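Local atomic coordinates of glycoside hydrolase family protein (Novosphingobium sp. PP1Y, PDB entry 6Q2F), a protein that acts as an alpha-L-rhamnosidase, a glycoside hydrolase that probably releases terminal alpha-L-rhamnose from glycosylated substrates. Residues F116-A121 with L126-A131; L75-M78 with G82-G85; V211-V216 with L425-P430; P514-Q519 with A558-S563; V1065-A1070 with G1080-K1085. All coordinates share one frame; numbering follows the deposited sequence.

Overall arrangement
Contact 2 comes first along the chain, closing the end of helix 68-81 onto the loop that leads into strand 85-91. Contact 1 follows, folding helix 108-124 back on strand 127-131. Both lie in the first beta-alpha units of the (beta/alpha)8 barrel and touch, with centres 11 Å apart; Gly84 probably bonds to Glu127 through their backbones. Contact 3 spans 211-216 and 425-430 and closes the longest loop, on an antiparallel sheet about 67 Å from contact 2, centre to centre. Contact 4 returns to the barrel and joins two helices, while contact 5 lies in the C-terminal galactose-binding-like domain. All five loops follow in series; none encloses or crosses another.

Contact 1: residues F116-A121 with L126-A131; sequences FAAHEA and LELAIA
Ala117 meets Leu128 through its carbonyl rather than its methyl: Ala117 O lies 4.3 Å from Leu128 CD2, a loose approach at the margin of the interface. One residue on, Ala118 offers a closer surface. Leu128 CD2 comes to 3.8 Å from Ala118 CA and reaches the methyl beside it, so this one branch of the leucine rests on helix backbone and side chain together. It gets there because CG stands anti to the backbone N of Leu128 (chi1 172°), which carries the branch from the strand to the helix surface. The pieces belong to a beta-alpha-beta unit in which strand 85-91, helix 108-124 and strand 127-131 succeed one another. It is part of the (beta/alpha)8 barrel, whose eight parallel strands close in a ring, and the helix runs back at 149° to the strand with the short axes 8.5 Å apart. Small alanines on the inner surface of the helix illustrate how a leucine from the sheet can be admitted close to a helix backbone. Glu120 turns its carboxylate to another side, where Arg72 and Arg123 hold it in salt bridges. Ala121, near the end of the helix, makes the largest contribution from its segment. Its CB lies 4.0 Å from Leu128 CB and 4.2 Å from Leu126 CB, pointing between these two alternate residues, whose side chains face the helix. Its carbonyl receives the one hydrogen bond across the contact, from Leu126 N to Ala121 O at 2.9 Å, with an N-H...O angle of 170°.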
# COMPACT_ATOMS: atom_id res chain seq x y z
N PHE A 116 7.94 30.05 6.69
CA PHE A 116 8.85 30.37 5.60
C PHE A 116 8.77 29.35 4.48
O PHE A 116 8.75 29.71 3.31
CB PHE A 116 10.28 30.44 6.14
CG PHE A 116 11.27 30.85 5.10
CD1 PHE A 116 11.36 32.18 4.71
CD2 PHE A 116 12.13 29.92 4.53
CE1 PHE A 116 12.30 32.58 3.76
CE2 PHE A 116 13.07 30.31 3.58
CZ PHE A 116 13.15 31.64 3.19
N ALA A 117 8.73 28.06 4.83
CA ALA A 117 8.55 27.02 3.82
C ALA A 117 7.28 27.25 3.03
O ALA A 117 7.26 27.09 1.81
CB ALA A 117 8.51 25.63 4.46
N ALA A 118 6.20 27.63 3.72
CA ALA A 118 4.94 27.80 3.01
C ALA A 118 5.01 28.99 2.07
O ALA A 118 4.50 28.94 0.95
CB ALA A 118 3.79 27.96 4.02
N HIS A 119 5.68 30.07 2.50
CA HIS A 119 5.79 31.25 1.64
C HIS A 119 6.71 30.98 0.46
O HIS A 119 6.50 31.50 -0.63
CB HIS A 119 6.27 32.45 2.45
CG HIS A 119 5.16 33.17 3.15
ND1 HIS A 119 4.26 33.98 2.49
CD2 HIS A 119 4.79 33.18 4.45
CE1 HIS A 119 3.39 34.47 3.36
NE2 HIS A 119 3.70 34.01 4.56
N GLU A 120 7.75 30.18 0.68
CA GLU A 120 8.66 29.84 -0.41
C GLU A 120 7.97 28.95 -1.42
O GLU A 120 8.18 29.10 -2.63
CB GLU A 120 9.92 29.16 0.12
CG GLU A 120 10.89 30.12 0.80
CD GLU A 120 11.54 31.08 -0.18
OE1 GLU A 120 12.47 30.66 -0.90
OE2 GLU A 120 11.10 32.25 -0.23
N ALA A 121 7.16 27.99 -0.96
CA ALA A 121 6.42 27.15 -1.90
C ALA A 121 5.43 28.00 -2.69
O ALA A 121 5.32 27.85 -3.91
CB ALA A 121 5.71 26.02 -1.17
N LEU A 126 5.29 25.74 -5.90
CA LEU A 126 5.38 24.33 -5.51
C LEU A 126 4.19 23.99 -4.63
O LEU A 126 3.89 24.72 -3.69
CB LEU A 126 6.69 24.06 -4.75
CG LEU A 126 7.95 24.32 -5.57
CD1 LEU A 126 9.22 24.36 -4.71
CD2 LEU A 126 8.05 23.27 -6.66
N GLU A 127 3.51 22.90 -4.95
CA GLU A 127 2.40 22.43 -4.13
C GLU A 127 2.93 21.84 -2.83
O GLU A 127 3.63 20.83 -2.84
CB GLU A 127 1.59 21.37 -4.88
CG GLU A 127 0.60 20.62 -4.00
CD GLU A 127 -0.04 19.44 -4.70
OE1 GLU A 127 -1.13 19.61 -5.28
OE2 GLU A 127 0.55 18.35 -4.66
N LEU A 128 2.58 22.45 -1.70
CA LEU A 128 3.07 21.99 -0.40
C LEU A 128 1.99 21.18 0.30
O LEU A 128 0.84 21.62 0.40
CB LEU A 128 3.49 23.18 0.47
CG LEU A 128 3.83 22.85 1.92
CD1 LEU A 128 4.97 21.84 2.00
CD2 LEU A 128 4.21 24.12 2.69
N ALA A 129 2.36 19.99 0.77
CA ALA A 129 1.47 19.15 1.56
C ALA A 129 2.07 18.88 2.94
O ALA A 129 3.29 18.94 3.14
CB ALA A 129 1.22 17.80 0.86
N ILE A 130 1.19 18.58 3.88
CA ILE A 130 1.57 18.13 5.21
C ILE A 130 0.89 16.81 5.49
O ILE A 130 -0.13 16.47 4.88
CB ILE A 130 1.21 19.15 6.31
CG1 ILE A 130 -0.31 19.40 6.30
CG2 ILE A 130 1.98 20.42 6.08
CD1 ILE A 130 -0.79 20.29 7.47
N ALA A 131 1.46 16.05 6.41
CA ALA A 131 0.81 14.83 6.87
C ALA A 131 -0.36 15.19 7.79
O ALA A 131 -0.46 16.30 8.30
CB ALA A 131 1.79 13.93 7.61

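Contact 2: residues L75-M78 with G82-G85; sequences LEWM and GIGG
A Schellman motif ends helix 68-81, and this contact supplies both its signature bond and its apolar seal. Gly82 is the first residue to leave helical geometry, and its positive phi of 85°, readily adopted by glycine, turns the chain out of the helix so that the next N-H points back to the last turn. Ile83 N then donates to Met78 O at 2.8 Å, the bond that spans the whole motif. The same two residues meet through their side chains, as is usual at the ends of such a turn: Met78 CB, in a selenomethionine here, lies 3.9 Å from Ile83 CB. Farther along, Ile83 CD1 comes within 3.9 Å of Met78 CG. With CG1 anti to its carbonyl carbon (chi1 -82°), Ile83 sends that terminal methyl back toward the helix, where it also meets the six-membered ring of Trp77, CD1 to CZ3 being 3.9 Å. The methyl is thus shared by two consecutive helix residues, while CG2 lies beside the Met78 chain. Trp77 is fixed at its polar end by a bond from NE1 to Ala708 O, and its ring packs edge-to-face with Phe701. Around the motif, Met78 and Ile83 both reach Val57 of strand 56-62, Met78 adds Leu86 of strand 85-91, and Leu75 faces Glu120 and Leu124 of helix 108-124, placing the helix end between two parallel barrel strands and the next helix.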
# COMPACT_ATOMS: atom_id res chain seq x y z
N LEU A 75 14.16 24.33 -1.79
CA LEU A 75 13.05 24.58 -2.70
C LEU A 75 13.53 25.22 -3.99
O LEU A 75 12.94 24.99 -5.05
CB LEU A 75 11.98 25.43 -2.01
CG LEU A 75 10.92 24.65 -1.23
CD1 LEU A 75 11.53 23.79 -0.13
CD2 LEU A 75 9.85 25.58 -0.67
N GLU A 76 14.62 25.99 -3.94
CA GLU A 76 15.21 26.49 -5.18
C GLU A 76 15.81 25.36 -6.00
O GLU A 76 15.76 25.39 -7.23
CB GLU A 76 16.26 27.57 -4.89
CG GLU A 76 15.68 28.90 -4.37
CD GLU A 76 16.75 29.84 -3.87
OE1 GLU A 76 16.50 31.06 -3.85
OE2 GLU A 76 17.84 29.35 -3.51
N TRP A 77 16.41 24.36 -5.34
CA TRP A 77 16.90 23.19 -6.07
C TRP A 77 15.75 22.47 -6.79
O TRP A 77 15.87 22.10 -7.96
CB TRP A 77 17.63 22.22 -5.14
CG TRP A 77 17.93 20.92 -5.83
CD1 TRP A 77 18.86 20.70 -6.80
CD2 TRP A 77 17.26 19.66 -5.63
NE1 TRP A 77 18.82 19.39 -7.22
CE2 TRP A 77 17.85 18.72 -6.52
CE3 TRP A 77 16.24 19.23 -4.81
CZ2 TRP A 77 17.45 17.39 -6.58
CZ3 TRP A 77 15.83 17.90 -4.87
CH2 TRP A 77 16.43 17.00 -5.75
N MSE A 78 14.63 22.30 -6.10
CA MSE A 78 13.46 21.61 -6.64
C MSE A 78 12.93 22.30 -7.87
O MSE A 78 12.51 21.65 -8.83
CB MSE A 78 12.36 21.51 -5.60
CG MSE A 78 12.65 20.55 -4.46
SE MSE A 78 11.23 20.63 -3.06
CE MSE A 78 12.11 19.59 -1.67
N GLY A 82 12.87 20.74 -11.73
CA GLY A 82 11.55 20.51 -12.28
C GLY A 82 10.57 19.78 -11.38
O GLY A 82 9.63 19.17 -11.90
N ILE A 83 10.76 19.81 -10.08
CA ILE A 83 9.87 19.14 -9.15
C ILE A 83 8.64 20.01 -8.97
O ILE A 83 8.74 21.24 -8.97
CB ILE A 83 10.61 18.87 -7.83
CG1 ILE A 83 11.45 17.60 -7.95
CG2 ILE A 83 9.63 18.80 -6.62
CD1 ILE A 83 12.56 17.52 -6.92
N GLY A 84 7.47 19.39 -8.87
CA GLY A 84 6.23 20.14 -8.84
C GLY A 84 5.68 20.40 -7.45
O GLY A 84 4.76 21.20 -7.27
N GLY A 85 6.21 19.73 -6.44
CA GLY A 85 5.67 19.93 -5.11
C GLY A 85 6.38 19.05 -4.12
O GLY A 85 7.27 18.26 -4.47

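Contact 3: residues V211-V216 with L425-P430; sequences VLAFPV and LDWAAP
Val211 with Leu425, and Ala213 with Trp427, make a purely apolar contact in which an irregular segment covers one face of an antiparallel beta-sheet. Strand 206-217 lies inside that four-stranded sheet, between strands 436-447 and 413-414, to which Leu212 and Ala213 are bonded through their backbones. The covering segment 425-430 belongs to a different pairing, since its weakly bonded part at 428-429 joins strand 164-165. No hydrogen bond links the two segments, and their nearest CA atoms, those of Ala213 and Ala429, remain 9.2 Å apart; side chains alone bridge the gap. Alternation along the strand explains the pattern: Val211 and Ala213 are two residues apart and send their side chains to the same face, whereas Phe214 points away. At one point Val211 CG1 approaches Leu425 CD1 at 4.3 Å, a light touch of methyls. The other point is closer. Because Trp427 CG stands anti to its backbone N (chi1 -175°), the indole reaches out from its own chain toward the sheet and brings the far corner of its six-membered ring to the small alanine. Trp438, from the neighbouring strand, meets the indole edge-to-face. On one face the indole carries Ala429 CA, 3.8 Å above the plane over the ring centre, and Ala213 CB approaches obliquely, 3.7 Å from Trp427 CH2 and 4.0 Å from CZ3.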
# COMPACT_ATOMS: atom_id res chain seq x y z
N VAL A 211 -25.45 -4.12 29.16
CA VAL A 211 -25.57 -5.33 29.96
C VAL A 211 -26.56 -6.24 29.26
O VAL A 211 -27.68 -5.83 28.95
CB VAL A 211 -26.03 -5.02 31.39
CG1 VAL A 211 -25.97 -6.26 32.26
CG2 VAL A 211 -25.16 -3.93 31.97
N LEU A 212 -26.14 -7.47 29.00
CA LEU A 212 -26.98 -8.46 28.37
C LEU A 212 -27.07 -9.67 29.28
O LEU A 212 -26.11 -10.02 29.97
CB LEU A 212 -26.44 -8.88 27.00
CG LEU A 212 -26.21 -7.76 26.00
CD1 LEU A 212 -25.46 -8.30 24.81
CD2 LEU A 212 -27.55 -7.11 25.60
N ALA A 213 -28.24 -10.29 29.29
CA ALA A 213 -28.44 -11.54 30.00
C ALA A 213 -29.09 -12.52 29.04
O ALA A 213 -29.88 -12.14 28.17
CB ALA A 213 -29.30 -11.36 31.25
N PHE A 214 -28.76 -13.79 29.21
CA PHE A 214 -29.30 -14.83 28.35
C PHE A 214 -29.18 -16.15 29.07
O PHE A 214 -28.25 -16.35 29.85
CB PHE A 214 -28.57 -14.86 27.00
CG PHE A 214 -27.06 -14.87 27.11
CD1 PHE A 214 -26.37 -16.06 27.21
CD2 PHE A 214 -26.35 -13.68 27.13
CE1 PHE A 214 -24.98 -16.08 27.31
CE2 PHE A 214 -24.96 -13.69 27.23
CZ PHE A 214 -24.28 -14.90 27.32
N PRO A 215 -30.12 -17.06 28.85
CA PRO A 215 -30.05 -18.38 29.49
C PRO A 215 -28.93 -19.21 28.89
O PRO A 215 -28.57 -19.06 27.72
CB PRO A 215 -31.42 -19.00 29.21
CG PRO A 215 -32.29 -17.85 28.75
CD PRO A 215 -31.36 -16.89 28.08
N VAL A 216 -28.40 -20.10 29.71
CA VAL A 216 -27.25 -20.90 29.31
C VAL A 216 -27.39 -22.23 30.06
O VAL A 216 -27.97 -22.25 31.16
CB VAL A 216 -25.94 -20.16 29.62
CG1 VAL A 216 -25.81 -18.88 28.81
CG2 VAL A 216 -25.77 -19.89 31.11
N LEU A 425 -27.08 -4.21 40.07
CA LEU A 425 -28.01 -4.54 38.99
C LEU A 425 -29.36 -4.88 39.61
O LEU A 425 -29.45 -5.81 40.41
CB LEU A 425 -27.49 -5.71 38.16
CG LEU A 425 -28.32 -6.17 36.96
CD1 LEU A 425 -28.19 -5.18 35.82
CD2 LEU A 425 -27.89 -7.56 36.55
N ASP A 426 -30.39 -4.11 39.32
CA ASP A 426 -31.71 -4.34 39.88
C ASP A 426 -32.51 -5.17 38.89
O ASP A 426 -33.14 -4.63 38.00
CB ASP A 426 -32.30 -2.96 40.20
CG ASP A 426 -33.79 -2.84 39.92
OD1 ASP A 426 -34.56 -3.74 40.25
OD2 ASP A 426 -34.18 -1.79 39.40
N TRP A 427 -32.51 -6.48 39.06
CA TRP A 427 -33.16 -7.40 38.14
C TRP A 427 -33.74 -8.60 38.87
O TRP A 427 -33.09 -9.18 39.74
CB TRP A 427 -32.18 -7.86 37.06
CG TRP A 427 -32.77 -8.72 36.00
CD1 TRP A 427 -33.93 -8.50 35.32
CD2 TRP A 427 -32.19 -9.90 35.44
NE1 TRP A 427 -34.13 -9.50 34.39
CE2 TRP A 427 -33.07 -10.37 34.44
CE3 TRP A 427 -31.02 -10.62 35.69
CZ2 TRP A 427 -32.81 -11.52 33.70
CZ3 TRP A 427 -30.77 -11.76 34.96
CH2 TRP A 427 -31.66 -12.20 33.98
N ALA A 428 -34.96 -8.96 38.50
CA ALA A 428 -35.57 -10.21 38.95
C ALA A 428 -35.35 -11.25 37.86
O ALA A 428 -36.03 -11.24 36.84
CB ALA A 428 -37.05 -10.01 39.26
N ALA A 429 -34.38 -12.13 38.08
CA ALA A 429 -34.01 -13.13 37.09
C ALA A 429 -35.16 -14.11 36.90
O ALA A 429 -35.48 -14.87 37.82
CB ALA A 429 -32.75 -13.87 37.52
N PRO A 430 -35.82 -14.11 35.74
CA PRO A 430 -36.95 -15.02 35.55
C PRO A 430 -36.54 -16.47 35.70
O PRO A 430 -35.40 -16.85 35.44
CB PRO A 430 -37.44 -14.71 34.12
CG PRO A 430 -36.40 -13.86 33.50
CD PRO A 430 -35.64 -13.20 34.60

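Contact 4: residues P514-Q519 with A558-S563; sequences PRMLEQ and ADLLAS
Leu560 carries the contact for the 558-563 helix, its forked end reaching across to Gln519 and Met516 of helix 516-524. One residue earlier, Asp559 forms a salt bridge with Arg524 of that same helix. In Leu560, CG lies anti to the carbonyl carbon (chi1 -63°), which carries the fork out to helix 516-524, where the two methyls divide the work. CD1 lies 3.7 Å from Gln519 CB and 4.1 Å from the SE atom of Met516, a selenomethionine here, whose chain bends at chi2 to approach the leucine. CD2 sits over the flat amide of Gln519, directly above its carbon: CD2 to Gln519 CD is 3.4 Å, while OE1 and NE2 lie at 3.6 and 3.8 Å. Leu561 turns to Lys466, Tyr566 and Met591, and by Ser563 the helix has widened into a pi-type turn spanning 561-563. Both helices, 516-524 and 543-575, lie in the long connection between barrel strands 497-502 and 579-582. Just beyond those strands, Asp503, Ser504 and Glu583 contribute to the sodium site. Gln519 is itself set by its own helix turn, with its N bonded to Arg515 O at 2.9 Å, Arg515 being the N-cap residue. The bend at chi2 (-73°) folds the amide back so that its flat side turns to the leucine, while OE1 accepts a bond from Arg522. A polar side chain can therefore serve an apolar interface, giving dispersion contact through its amide face and CH2 groups. No hydrogen bond crosses between the two segments; the neighbouring Asp559-Arg524 pair gives the helices a polar link.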
# COMPACT_ATOMS: atom_id res chain seq x y z
N PRO A 514 -18.68 4.36 20.02
CA PRO A 514 -19.90 4.53 20.85
C PRO A 514 -21.22 4.40 20.08
O PRO A 514 -22.19 3.88 20.64
CB PRO A 514 -19.71 5.92 21.47
CG PRO A 514 -18.21 6.04 21.59
CD PRO A 514 -17.69 5.42 20.28
N ARG A 515 -21.29 4.84 18.83
CA ARG A 515 -22.51 4.74 18.03
C ARG A 515 -22.64 3.40 17.33
O ARG A 515 -23.55 3.25 16.50
CB ARG A 515 -22.56 5.87 17.00
CG ARG A 515 -22.55 7.29 17.60
CD ARG A 515 -22.60 8.33 16.49
NE ARG A 515 -22.76 9.69 17.02
CZ ARG A 515 -23.78 10.50 16.73
NH1 ARG A 515 -24.74 10.08 15.92
NH2 ARG A 515 -23.83 11.71 17.26
N MSE A 516 -21.78 2.44 17.63
CA MSE A 516 -21.74 1.16 16.90
C MSE A 516 -23.10 0.46 16.69
O MSE A 516 -23.38 -0.02 15.59
CB MSE A 516 -20.80 0.20 17.60
CG MSE A 516 -20.57 -1.08 16.86
SE MSE A 516 -19.53 -0.74 15.25
CE MSE A 516 -19.71 -2.48 14.46
N LEU A 517 -23.93 0.37 17.73
CA LEU A 517 -25.21 -0.32 17.59
C LEU A 517 -26.10 0.36 16.56
O LEU A 517 -26.70 -0.30 15.71
CB LEU A 517 -25.92 -0.43 18.95
CG LEU A 517 -25.14 -1.28 19.96
CD1 LEU A 517 -25.94 -1.46 21.26
CD2 LEU A 517 -24.77 -2.64 19.36
N GLU A 518 -26.19 1.70 16.61
CA GLU A 518 -26.96 2.42 15.59
C GLU A 518 -26.33 2.25 14.22
O GLU A 518 -27.04 2.07 13.22
CB GLU A 518 -27.04 3.91 15.91
CG GLU A 518 -27.67 4.30 17.24
CD GLU A 518 -27.25 5.70 17.66
OE1 GLU A 518 -27.62 6.68 16.97
OE2 GLU A 518 -26.51 5.82 18.66
N GLN A 519 -25.00 2.36 14.13
CA GLN A 519 -24.34 2.21 12.83
C GLN A 519 -24.59 0.82 12.27
O GLN A 519 -24.87 0.68 11.08
CB GLN A 519 -22.83 2.46 12.95
CG GLN A 519 -22.42 3.83 13.47
CD GLN A 519 -22.65 4.94 12.46
OE1 GLN A 519 -23.33 4.75 11.46
NE2 GLN A 519 -22.09 6.12 12.73
N ALA A 558 -15.38 -1.70 8.88
CA ALA A 558 -14.77 -1.29 7.61
C ALA A 558 -15.56 -0.16 6.98
O ALA A 558 -14.96 0.80 6.48
CB ALA A 558 -14.68 -2.49 6.67
N ASP A 559 -16.90 -0.23 7.01
CA ASP A 559 -17.72 0.85 6.47
C ASP A 559 -17.44 2.17 7.19
O ASP A 559 -17.36 3.23 6.56
CB ASP A 559 -19.21 0.51 6.59
CG ASP A 559 -19.67 -0.58 5.61
OD1 ASP A 559 -19.00 -0.80 4.56
OD2 ASP A 559 -20.71 -1.22 5.89
N LEU A 560 -17.33 2.12 8.51
CA LEU A 560 -17.17 3.35 9.27
C LEU A 560 -15.77 3.94 9.09
O LEU A 560 -15.61 5.16 9.02
CB LEU A 560 -17.50 3.11 10.75
CG LEU A 560 -18.95 2.68 11.07
CD1 LEU A 560 -19.11 2.33 12.54
CD2 LEU A 560 -19.96 3.75 10.68
N LEU A 561 -14.75 3.08 8.97
CA LEU A 561 -13.41 3.58 8.64
C LEU A 561 -13.45 4.46 7.40
O LEU A 561 -12.99 5.60 7.41
CB LEU A 561 -12.46 2.40 8.43
CG LEU A 561 -11.03 2.83 8.11
CD1 LEU A 561 -10.41 3.56 9.31
CD2 LEU A 561 -10.16 1.60 7.74
N ALA A 562 -14.09 3.95 6.33
CA ALA A 562 -14.13 4.69 5.07
C ALA A 562 -14.95 5.96 5.19
O ALA A 562 -14.55 7.01 4.69
CB ALA A 562 -14.68 3.79 3.97
N SER A 563 -16.11 5.88 5.83
CA SER A 563 -16.95 7.08 5.88
C SER A 563 -16.57 8.01 7.03
O SER A 563 -16.47 9.22 6.83
CB SER A 563 -18.43 6.69 5.99
OG SER A 563 -18.71 6.12 7.25

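Contact 5: residues V1065-A1070 with G1080-K1085; sequences VDVGTA and GKAVRK
A lone methyl, Ala1082 CB, makes every close contact from its segment, and it meets a strand that kinks just where they touch. Val1067 CG1 lies 3.6 Å from this methyl, and Val1065 CB stands 4.2 Å from it on the more exposed side. The two valines alternate along the strand and both direct their side chains at the alanine, with Asp1066 between them turned away. In Val1067, chi1 of -60° sets CG1 beside the backbone N, the branch that touches, and leaves CG2 in the crowded position between N and the carbonyl carbon. Asp1066 forms an Asx turn: Gly1068 N donates to its OD1 at 2.8 Å, reaching that oxygen from 47° out of the carboxylate plane, and Gln1059 NE2 provides a second bond to the same atom. Val1067 and Gly1068 both bond to Val1060 of the adjoining strand, two residues against one as in a beta bulge, and the backbone angles of Gly1068 call for glycine. The setting is the galactose-binding-like domain, built from two antiparallel sheets. Strand 1065-1070 is the outer member of the six-stranded sheet, while segment 1080-1085 crosses from strand 1076-1078 of the other sheet to strand 1086-1095 of this one. As that chain passes the sheet edge, it is held at its backbone too, Ala1082 O accepting from Asn1063 ND2 in the hairpin turn just before Val1065. Val1062 of strand 1057-1062 touches both Ala1082 and Val1083, and Val1067 also touches Ile1079.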
# COMPACT_ATOMS: atom_id res chain seq x y z
N VAL A 1065 26.68 24.03 -27.25
CA VAL A 1065 25.24 23.83 -27.30
C VAL A 1065 24.91 22.54 -26.55
O VAL A 1065 25.44 21.47 -26.87
CB VAL A 1065 24.71 23.76 -28.74
CG1 VAL A 1065 23.23 23.49 -28.73
CG2 VAL A 1065 25.00 25.06 -29.47
N ASP A 1066 24.00 22.64 -25.59
CA ASP A 1066 23.52 21.49 -24.84
C ASP A 1066 22.64 20.64 -25.74
O ASP A 1066 21.53 21.06 -26.10
CB ASP A 1066 22.75 21.96 -23.61
CG ASP A 1066 22.17 20.81 -22.80
OD1 ASP A 1066 22.50 19.64 -23.06
OD2 ASP A 1066 21.41 21.08 -21.86
N VAL A 1067 23.09 19.43 -26.07
CA VAL A 1067 22.32 18.55 -26.94
C VAL A 1067 21.50 17.54 -26.14
O VAL A 1067 20.91 16.63 -26.72
CB VAL A 1067 23.23 17.86 -27.96
CG1 VAL A 1067 23.89 18.91 -28.80
CG2 VAL A 1067 24.29 17.04 -27.25
N GLY A 1068 21.45 17.69 -24.83
CA GLY A 1068 20.71 16.78 -23.97
C GLY A 1068 21.63 16.11 -22.98
O GLY A 1068 22.84 16.35 -22.95
N THR A 1069 21.04 15.27 -22.14
CA THR A 1069 21.84 14.43 -21.26
C THR A 1069 21.34 13.00 -21.30
O THR A 1069 20.13 12.75 -21.26
CB THR A 1069 21.91 15.01 -19.82
OG1 THR A 1069 21.37 14.10 -18.86
CG2 THR A 1069 21.28 16.38 -19.76
N ALA A 1070 22.28 12.08 -21.45
CA ALA A 1070 22.00 10.66 -21.55
C ALA A 1070 22.17 10.05 -20.16
O ALA A 1070 23.25 10.16 -19.56
CB ALA A 1070 22.96 10.01 -22.56
N GLY A 1080 23.25 16.03 -34.71
CA GLY A 1080 23.29 16.51 -36.09
C GLY A 1080 23.07 18.00 -36.26
O GLY A 1080 23.63 18.61 -37.17
N LYS A 1081 22.27 18.61 -35.38
CA LYS A 1081 21.93 20.02 -35.48
C LYS A 1081 22.96 20.93 -34.83
O LYS A 1081 23.06 22.10 -35.20
CB LYS A 1081 20.56 20.29 -34.84
CG LYS A 1081 19.39 19.77 -35.70
CD LYS A 1081 18.05 19.93 -35.00
CE LYS A 1081 16.92 19.35 -35.85
NZ LYS A 1081 15.58 19.55 -35.22
N ALA A 1082 23.74 20.41 -33.89
CA ALA A 1082 24.69 21.24 -33.17
C ALA A 1082 26.09 21.23 -33.78
O ALA A 1082 26.89 22.10 -33.43
CB ALA A 1082 24.77 20.79 -31.71
N VAL A 1083 26.41 20.28 -34.66
CA VAL A 1083 27.76 20.21 -35.20
C VAL A 1083 27.94 21.22 -36.32
O VAL A 1083 26.98 21.72 -36.93
CB VAL A 1083 28.12 18.79 -35.70
CG1 VAL A 1083 28.14 17.79 -34.57
CG2 VAL A 1083 27.15 18.36 -36.82
N ARG A 1084 29.20 21.49 -36.63
CA ARG A 1084 29.59 22.36 -37.73
C ARG A 1084 30.60 21.62 -38.59
O ARG A 1084 31.24 20.66 -38.14
CB ARG A 1084 30.20 23.66 -37.22
CG ARG A 1084 31.45 23.41 -36.45
CD ARG A 1084 31.85 24.60 -35.56
NE ARG A 1084 31.80 25.86 -36.29
CZ ARG A 1084 32.26 27.02 -35.82
NH1 ARG A 1084 32.83 27.09 -34.62
NH2 ARG A 1084 32.15 28.11 -36.56
N LYS A 1085 30.80 22.10 -39.79
CA LYS A 1085 31.77 21.55 -40.68
C LYS A 1085 33.17 21.78 -40.10
O LYS A 1085 33.49 22.85 -39.71
CB LYS A 1085 31.65 22.28 -42.00
CG LYS A 1085 31.83 21.42 -43.21
CD LYS A 1085 30.69 20.46 -43.38
CE LYS A 1085 30.93 19.59 -44.58
NZ LYS A 1085 31.16 20.39 -45.80